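Local coordinates for argininosuccinate lyase (PDB 6RX8) that splits fumarate from ethylenediamine-N,N'-disuccinate (EDDS) by C-N bond cleavage, as a lyase of the aspartase/fumarase superfamily, here an engineered double variant with bound fumarate, at the interface of chains A and B and the interface of chains A and C. Residues are numbered along the deposited sequence; one frame, centred on the assembly and turned at random. Chains: chain A/B/C, Argininosuccinate lyase.

Contact 1: the interface of chains A and B. Residues chain A 158, 161-164, 364-365, 368; chain B 283, 285-286.
B:Lys286 reaches A:Thr158 at about a right angle, its amine tip meeting the threonine hydroxyl. The lysine belongs to the SSxMPxKxN signature loop of the aspartase/fumarase superfamily, and both residues contribute to fumarate binding. NZ donates to A:Thr158 OG1 at 2.7 Å and to the carbonyl O of the same residue at 3.0 Å, the latter from well above the carbonyl plane. Bends at chi2, chi3 and chi4 (72° at the last) turn the amine back toward the end of strand 153-158, while CE rests 3.7 Å from A:Lys161 CB. One residue earlier, B:Gln285 lays its carboxamide beside strand 161-167. NE2 forks between two successive carbonyls, A:Ala163 O at 2.8 Å and A:Glu162 O at 3.0 Å; the glutamate oxygen lies almost in the amide plane, the alanine oxygen tilted from it. The carbonyl of A:Tyr364 sits over one amide face, above CD. OE1 points to water 1, which also touches A:Ala163 O, A:Ser365 O and both N and OG1 of A:Thr368, fixing the rotation of the amide. B:Met283 runs extended to SD, with CG packed by A:Thr368 OG1 and SD 3.3 Å from A:Ala163 CB. A turn at chi3 (-65°) then swings its methyl toward A:Thr158, CE lying 3.9 Å from OG1, alongside the lysine.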
loop_
_atom_site.group_PDB
_atom_site.type_symbol
_atom_site.label_atom_id
_atom_site.label_comp_id
_atom_site.label_asym_id
_atom_site.label_seq_id
_atom_site.Cartn_x
_atom_site.Cartn_y
_atom_site.Cartn_z
ATOM N N THR A 158 26.569 -8.640 2.547
ATOM C CA THR A 158 25.281 -9.074 3.059
ATOM C C THR A 158 25.019 -8.282 4.335
ATOM O O THR A 158 25.932 -8.075 5.141
ATOM C CB THR A 158 25.235 -10.581 3.346
ATOM O OG1 THR A 158 26.148 -10.903 4.402
ATOM C CG2 THR A 158 25.571 -11.394 2.098
ATOM N N LYS A 161 27.363 -5.499 5.401
ATOM C CA LYS A 161 28.665 -5.838 5.956
ATOM C C LYS A 161 29.443 -6.638 4.923
ATOM O O LYS A 161 28.866 -7.454 4.197
ATOM C CB LYS A 161 28.516 -6.643 7.253
ATOM C CG LYS A 161 28.170 -5.799 8.478
ATOM C CD LYS A 161 29.311 -4.836 8.794
ATOM C CE LYS A 161 29.441 -4.592 10.290
ATOM N NZ LYS A 161 30.657 -3.815 10.578
ATOM N N GLU A 162 30.751 -6.406 4.851
ATOM C CA GLU A 162 31.562 -7.120 3.871
ATOM C C GLU A 162 31.477 -8.618 4.130
ATOM O O GLU A 162 31.693 -9.080 5.258
ATOM C CB GLU A 162 33.010 -6.649 3.923
ATOM C CG GLU A 162 33.192 -5.181 3.568
ATOM C CD GLU A 162 34.648 -4.816 3.351
ATOM O OE1 GLU A 162 35.477 -5.746 3.229
ATOM O OE2 GLU A 162 34.962 -3.598 3.306
ATOM N N ALA A 163 31.161 -9.374 3.075
ATOM C CA ALA A 163 30.887 -10.804 3.178
ATOM C C ALA A 163 32.038 -11.619 2.601
ATOM O O ALA A 163 32.760 -12.277 3.353
ATOM C CB ALA A 163 29.571 -11.156 2.478
ATOM N N GLN A 164 32.243 -11.589 1.288
ATOM C CA GLN A 164 33.278 -12.395 0.656
ATOM C C GLN A 164 33.758 -11.674 -0.590
ATOM O O GLN A 164 33.089 -10.754 -1.074
ATOM C CB GLN A 164 32.768 -13.795 0.282
ATOM C CG GLN A 164 32.473 -14.691 1.473
ATOM C CD GLN A 164 31.920 -16.043 1.077
ATOM O OE1 GLN A 164 31.627 -16.300 -0.093
ATOM N NE2 GLN A 164 31.762 -16.913 2.061
ATOM N N TYR A 364 38.703 -8.560 5.999
ATOM C CA TYR A 364 38.371 -9.880 6.562
ATOM C C TYR A 364 37.314 -10.647 5.781
ATOM O O TYR A 364 36.799 -11.679 6.283
ATOM C CB TYR A 364 37.926 -9.782 8.033
ATOM C CG TYR A 364 38.909 -9.000 8.879
ATOM C CD1 TYR A 364 40.157 -9.526 9.202
ATOM C CD2 TYR A 364 38.600 -7.722 9.325
ATOM C CE1 TYR A 364 41.063 -8.800 9.956
ATOM C CE2 TYR A 364 39.495 -6.987 10.068
ATOM C CZ TYR A 364 40.720 -7.529 10.391
ATOM O OH TYR A 364 41.600 -6.783 11.139
ATOM N N SER A 365 36.985 -10.219 4.564
ATOM C CA SER A 365 36.039 -10.988 3.773
ATOM C C SER A 365 36.619 -12.324 3.328
ATOM O O SER A 365 35.869 -13.170 2.839
ATOM C CB SER A 365 35.590 -10.189 2.552
ATOM O OG SER A 365 36.636 -10.107 1.609
ATOM N N THR A 368 36.195 -16.810 5.326
ATOM C CA THR A 368 35.546 -18.069 4.983
ATOM C C THR A 368 36.551 -19.027 4.361
ATOM O O THR A 368 36.598 -20.216 4.699
ATOM C CB THR A 368 34.388 -17.851 4.014
ATOM O OG1 THR A 368 33.368 -17.069 4.634
ATOM C CG2 THR A 368 33.794 -19.193 3.602
ATOM N N MET B 283 30.592 -17.104 7.655
ATOM C CA MET B 283 31.612 -16.066 7.579
ATOM C C MET B 283 32.015 -15.659 8.978
ATOM O O MET B 283 31.295 -14.883 9.623
ATOM C CB MET B 283 31.086 -14.852 6.804
ATOM C CG MET B 283 30.927 -15.107 5.326
ATOM S SD MET B 283 30.028 -13.844 4.413
ATOM C CE MET B 283 28.409 -14.010 5.163
ATOM N N GLN B 285 33.964 -13.549 10.185
ATOM C CA GLN B 285 34.262 -12.151 10.469
ATOM C C GLN B 285 33.021 -11.308 10.748
ATOM O O GLN B 285 33.173 -10.161 11.189
ATOM C CB GLN B 285 35.055 -11.517 9.311
ATOM C CG GLN B 285 34.219 -10.985 8.146
ATOM C CD GLN B 285 33.774 -12.054 7.147
ATOM O OE1 GLN B 285 34.047 -13.242 7.320
ATOM N NE2 GLN B 285 33.089 -11.623 6.086
ATOM N N LYS B 286 31.815 -11.832 10.514
ATOM C CA LYS B 286 30.617 -11.004 10.546
ATOM C C LYS B 286 30.240 -10.581 11.963
ATOM O O LYS B 286 30.172 -11.400 12.887
ATOM C CB LYS B 286 29.429 -11.734 9.915
ATOM C CG LYS B 286 29.424 -11.762 8.401
ATOM C CD LYS B 286 29.556 -10.364 7.809
ATOM C CE LYS B 286 28.814 -10.240 6.494
ATOM N NZ LYS B 286 27.332 -10.235 6.704
HETATM O O HOH W 1 34.329 -14.430 4.866
#

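Contact 2: the interface of chains A and B. Residues chain A 260, 263, 265, 286-289, 293; chain B 159-161.
B:Lys161 lies across A:Asp265 at about a right angle, its chain bent at chi2 and chi3 and packed against A:Lys287 O and A:Pro289 CD. Its NZ forms a salt bridge with A:Asp265 OD1 at 2.7 Å, approaching from above the carboxylate plane, and donates to A:Ser263 O at 2.8 Å, nearly along the C=O axis. A methionine in its place would probably leave the A:Asp265 carboxylate and the A:Ser263 carbonyl without their cationic partner at this seam. Just before strand 161-167, B:Gln159 and B:Arg160 form a turn with left-handed backbone angles. The carboxamide of B:Gln159 crosses that of A:Asn288, a fumarate-binding residue of the signature loop, their planes 44° apart and the two amide carbons, CD and CG, 3.7 Å from each other. A:Gln260, near the end of helix 236-262, extends over B:Arg160 with CG anti to the backbone N (chi1 -163°). Its NE2 is steadied by A:Glu293 OE1 at 2.8 Å and also makes a weak bond to B:Gln159 O; its OE1 takes a weak one from B:Arg160 NH1. Two waters meet B:Arg160 O, water 3 linking it to A:Gln260 O and water 2, at 2.8 Å from that carbonyl oxygen, to A:Asp265 N.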
loop_
_atom_site.group_PDB
_atom_site.type_symbol
_atom_site.label_atom_id
_atom_site.label_comp_id
_atom_site.label_asym_id
_atom_site.label_seq_id
_atom_site.Cartn_x
_atom_site.Cartn_y
_atom_site.Cartn_z
ATOM N N GLN A 260 24.949 3.896 -4.419
ATOM C CA GLN A 260 25.037 5.050 -3.536
ATOM C C GLN A 260 25.942 4.742 -2.352
ATOM O O GLN A 260 26.747 5.585 -1.938
ATOM C CB GLN A 260 23.649 5.469 -3.060
ATOM C CG GLN A 260 23.618 6.878 -2.487
ATOM C CD GLN A 260 22.226 7.322 -2.031
ATOM O OE1 GLN A 260 21.283 6.526 -1.965
ATOM N NE2 GLN A 260 22.104 8.601 -1.680
ATOM N N SER A 263 29.514 4.648 -3.438
ATOM C CA SER A 263 30.033 5.973 -3.733
ATOM C C SER A 263 29.933 6.929 -2.549
ATOM O O SER A 263 30.156 8.131 -2.726
ATOM C CB SER A 263 29.313 6.565 -4.951
ATOM O OG SER A 263 27.909 6.646 -4.754
ATOM N N ASP A 265 31.321 8.877 0.693
ATOM C CA ASP A 265 32.656 9.352 1.028
ATOM C C ASP A 265 33.440 8.296 1.799
ATOM O O ASP A 265 34.669 8.257 1.729
ATOM C CB ASP A 265 32.558 10.643 1.835
ATOM C CG ASP A 265 31.855 11.753 1.067
ATOM O OD1 ASP A 265 32.063 11.858 -0.161
ATOM O OD2 ASP A 265 31.085 12.511 1.687
ATOM N N LYS A 286 29.980 18.952 -2.191
ATOM C CA LYS A 286 29.048 17.878 -2.510
ATOM C C LYS A 286 29.158 17.425 -3.963
ATOM O O LYS A 286 29.153 18.235 -4.897
ATOM C CB LYS A 286 27.604 18.305 -2.234
ATOM C CG LYS A 286 27.198 18.286 -0.775
ATOM C CD LYS A 286 27.479 16.936 -0.128
ATOM C CE LYS A 286 26.467 16.609 0.951
ATOM N NZ LYS A 286 25.132 16.279 0.362
ATOM N N LYS A 287 29.277 16.116 -4.141
ATOM C CA LYS A 287 29.035 15.440 -5.413
ATOM C C LYS A 287 27.856 14.517 -5.099
ATOM O O LYS A 287 28.047 13.404 -4.598
ATOM C CB LYS A 287 30.241 14.694 -5.914
ATOM C CG LYS A 287 30.051 14.138 -7.325
ATOM C CD LYS A 287 31.295 13.431 -7.855
ATOM C CE LYS A 287 30.981 12.628 -9.115
ATOM N NZ LYS A 287 32.193 12.415 -9.969
ATOM N N ASN A 288 26.638 14.997 -5.365
ATOM C CA ASN A 288 25.446 14.344 -4.839
ATOM C C ASN A 288 24.938 13.289 -5.805
ATOM O O ASN A 288 24.885 13.531 -7.015
ATOM C CB ASN A 288 24.343 15.359 -4.586
ATOM C CG ASN A 288 24.558 16.134 -3.315
ATOM O OD1 ASN A 288 25.152 15.629 -2.359
ATOM N ND2 ASN A 288 24.084 17.371 -3.292
ATOM N N PRO A 289 24.564 12.118 -5.271
ATOM C CA PRO A 289 24.047 11.017 -6.093
ATOM C C PRO A 289 22.599 11.248 -6.511
ATOM O O PRO A 289 21.727 10.400 -6.298
ATOM C CB PRO A 289 24.194 9.805 -5.166
ATOM C CG PRO A 289 23.989 10.386 -3.816
ATOM C CD PRO A 289 24.656 11.730 -3.846
ATOM N N GLU A 293 19.072 9.003 -6.293
ATOM C CA GLU A 293 17.985 9.223 -5.348
ATOM C C GLU A 293 16.685 9.532 -6.075
ATOM O O GLU A 293 15.612 9.109 -5.632
ATOM C CB GLU A 293 18.353 10.333 -4.360
ATOM C CG GLU A 293 19.422 9.890 -3.346
ATOM C CD GLU A 293 19.468 10.746 -2.088
ATOM O OE1 GLU A 293 19.975 10.247 -1.047
ATOM O OE2 GLU A 293 18.998 11.907 -2.152
ATOM N N GLN B 159 21.753 13.098 1.605
ATOM C CA GLN B 159 21.897 12.284 0.389
ATOM C C GLN B 159 23.039 11.280 0.531
ATOM O O GLN B 159 23.721 10.941 -0.438
ATOM C CB GLN B 159 22.093 13.189 -0.836
ATOM C CG GLN B 159 20.995 14.263 -0.921
ATOM C CD GLN B 159 21.252 15.335 -1.967
ATOM O OE1 GLN B 159 21.721 15.042 -3.052
ATOM N NE2 GLN B 159 20.940 16.583 -1.638
ATOM N N ARG B 160 23.251 10.790 1.755
ATOM C CA ARG B 160 24.300 9.813 2.056
ATOM C C ARG B 160 25.691 10.320 1.693
ATOM O O ARG B 160 26.589 9.537 1.377
ATOM C CB ARG B 160 24.011 8.481 1.360
ATOM C CG ARG B 160 22.789 7.792 1.956
ATOM C CD ARG B 160 22.432 6.542 1.187
ATOM N NE ARG B 160 21.436 5.712 1.854
ATOM C CZ ARG B 160 20.860 4.650 1.292
ATOM N NH1 ARG B 160 21.148 4.320 0.041
ATOM N NH2 ARG B 160 19.994 3.918 1.977
ATOM N N LYS B 161 25.879 11.633 1.769
ATOM C CA LYS B 161 27.170 12.271 1.564
ATOM C C LYS B 161 27.452 13.193 2.740
ATOM O O LYS B 161 26.538 13.837 3.265
ATOM C CB LYS B 161 27.189 13.061 0.250
ATOM C CG LYS B 161 27.372 12.199 -0.997
ATOM C CD LYS B 161 28.742 11.524 -0.976
ATOM C CE LYS B 161 29.309 11.361 -2.378
ATOM N NZ LYS B 161 30.700 10.885 -2.315
HETATM O O HOH W 2 29.166 9.748 2.353
HETATM O O HOH W 3 26.551 8.410 -1.266
#

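Contact 3: the interface of chains A and C. Residues chain A 9, 11, 279-281; chain C 89, 107, 111-112.
A:Ser281 presents its hydroxyl to the C:His107 ring, OG lying 2.8 Å from NE2 in a hydrogen bond whose direction the structure does not settle. A:Ser281 is the second serine of the signature loop SSxMPxKxN and a fumarate-binding residue; the serine before it, A:Ser280, is the catalytic base of the superfamily. OG sits between the backbone N and the carbonyl carbon (chi1 70°), which turns it toward the first turn of helix 112-147, where the C:Arg112 amide makes a weak bond to it at 3.4 Å. The serine's own carbonyl oxygen meets the edge of the imidazole in the ring plane, and C:Arg112 N also lies at that ring's edge. C:His107 closes the 3-10 helix 101-107.

Farther along C:Arg112, CG packs 4.0 Å from A:Ser281 CB. A bend at chi3 (-60°) then carries the guanidinium along the serine toward A:Thr279, where NH2 comes 2.9 Å from the carbonyl O, but no N-H is aimed at it, so this is a close approach and not a hydrogen bond.

Behind this shell stands C:Leu89 of helix 88-99. Its CD1 rests 3.7 Å above one guanidinium face, near its margin rather than its centre, while CD2 touches A:Ser281 CB at 3.9 Å. From the other chain the N-terminal segment closes on the same leucine: A:Thr9 CA packs against CD1, and A:Ile11 meets it tip to tip, CD1 to CD1 at 4.1 Å.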
loop_
_atom_site.group_PDB
_atom_site.type_symbol
_atom_site.label_atom_id
_atom_site.label_comp_id
_atom_site.label_asym_id
_atom_site.label_seq_id
_atom_site.Cartn_x
_atom_site.Cartn_y
_atom_site.Cartn_z
ATOM N N THR A 9 22.246 24.532 -12.423
ATOM C CA THR A 9 22.658 23.531 -11.450
ATOM C C THR A 9 24.069 23.011 -11.701
ATOM O O THR A 9 24.634 22.358 -10.820
ATOM C CB THR A 9 21.689 22.341 -11.434
ATOM O OG1 THR A 9 21.864 21.549 -12.615
ATOM C CG2 THR A 9 20.255 22.822 -11.357
ATOM N N ILE A 11 27.226 23.723 -11.406
ATOM C CA ILE A 11 28.150 24.622 -10.738
ATOM C C ILE A 11 29.039 23.765 -9.855
ATOM O O ILE A 11 28.694 22.632 -9.510
ATOM C CB ILE A 11 27.424 25.693 -9.903
ATOM C CG1 ILE A 11 26.603 25.038 -8.793
ATOM C CG2 ILE A 11 26.544 26.540 -10.810
ATOM C CD1 ILE A 11 25.989 26.036 -7.804
ATOM N N THR A 279 25.261 18.924 -7.359
ATOM C CA THR A 279 25.975 19.428 -6.202
ATOM C C THR A 279 24.983 20.180 -5.324
ATOM O O THR A 279 23.765 20.090 -5.509
ATOM C CB THR A 279 27.177 20.306 -6.587
ATOM O OG1 THR A 279 27.965 20.559 -5.406
ATOM C CG2 THR A 279 26.725 21.630 -7.252
ATOM N N SER A 280 25.523 20.898 -4.345
ATOM C CA SER A 280 24.740 21.629 -3.363
ATOM C C SER A 280 24.829 23.128 -3.611
ATOM O O SER A 280 25.887 23.640 -3.996
ATOM C CB SER A 280 25.222 21.314 -1.945
ATOM O OG SER A 280 24.632 22.193 -1.003
ATOM N N SER A 281 23.727 23.829 -3.358
ATOM C CA SER A 281 23.750 25.280 -3.450
ATOM C C SER A 281 24.538 25.929 -2.318
ATOM O O SER A 281 24.836 27.128 -2.401
ATOM C CB SER A 281 22.328 25.836 -3.435
ATOM O OG SER A 281 21.730 25.681 -2.163
ATOM N N LEU C 89 18.048 27.209 -8.145
ATOM C CA LEU C 89 19.285 27.685 -8.758
ATOM C C LEU C 89 19.030 28.415 -10.073
ATOM O O LEU C 89 19.670 29.457 -10.296
ATOM C CB LEU C 89 20.277 26.533 -8.935
ATOM C CG LEU C 89 21.022 26.165 -7.643
ATOM C CD1 LEU C 89 22.022 25.061 -7.918
ATOM C CD2 LEU C 89 21.753 27.373 -7.023
ATOM N N HIS C 107 21.057 34.024 -0.466
ATOM C CA HIS C 107 21.163 32.644 -0.008
ATOM C C HIS C 107 22.043 32.501 1.222
ATOM O O HIS C 107 22.288 31.371 1.668
ATOM C CB HIS C 107 21.712 31.771 -1.129
ATOM C CG HIS C 107 21.249 30.349 -1.076
ATOM N ND1 HIS C 107 19.944 29.999 -0.803
ATOM C CD2 HIS C 107 21.911 29.190 -1.298
ATOM C CE1 HIS C 107 19.823 28.685 -0.854
ATOM N NE2 HIS C 107 21.001 28.170 -1.159
ATOM N N SER C 111 19.810 27.139 2.528
ATOM C CA SER C 111 20.008 25.990 1.668
ATOM C C SER C 111 18.787 25.826 0.780
ATOM O O SER C 111 17.714 26.365 1.060
ATOM C CB SER C 111 20.230 24.725 2.511
ATOM O OG SER C 111 20.350 23.569 1.708
ATOM N N ARG C 112 18.937 25.045 -0.284
ATOM C CA ARG C 112 17.739 24.530 -0.934
ATOM C C ARG C 112 16.961 23.590 -0.017
ATOM O O ARG C 112 15.751 23.411 -0.198
ATOM C CB ARG C 112 18.099 23.807 -2.230
ATOM C CG ARG C 112 18.453 24.765 -3.360
ATOM C CD ARG C 112 18.681 24.043 -4.682
ATOM N NE ARG C 112 19.769 23.082 -4.581
ATOM C CZ ARG C 112 20.225 22.342 -5.586
ATOM N NH1 ARG C 112 19.696 22.454 -6.797
ATOM N NH2 ARG C 112 21.205 21.474 -5.370
#

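Contacts 1 and 2 set the same elements, the signature loop and the segment at strand 161-167, against each other with chains A and B exchanged, as expected of a two-fold interface; their C-alpha centres lie about 25 Å apart. Contact 3 is about 15 Å from contact 2 and about 39 Å from contact 1. Contacts 2 and 3 hold one loop of chain A between two neighbours, B on one side and C on the other. Since fumarate-binding residues come from the loop, the strand end and the start of helix 112-147, each active site is built from three chains of the tetramer.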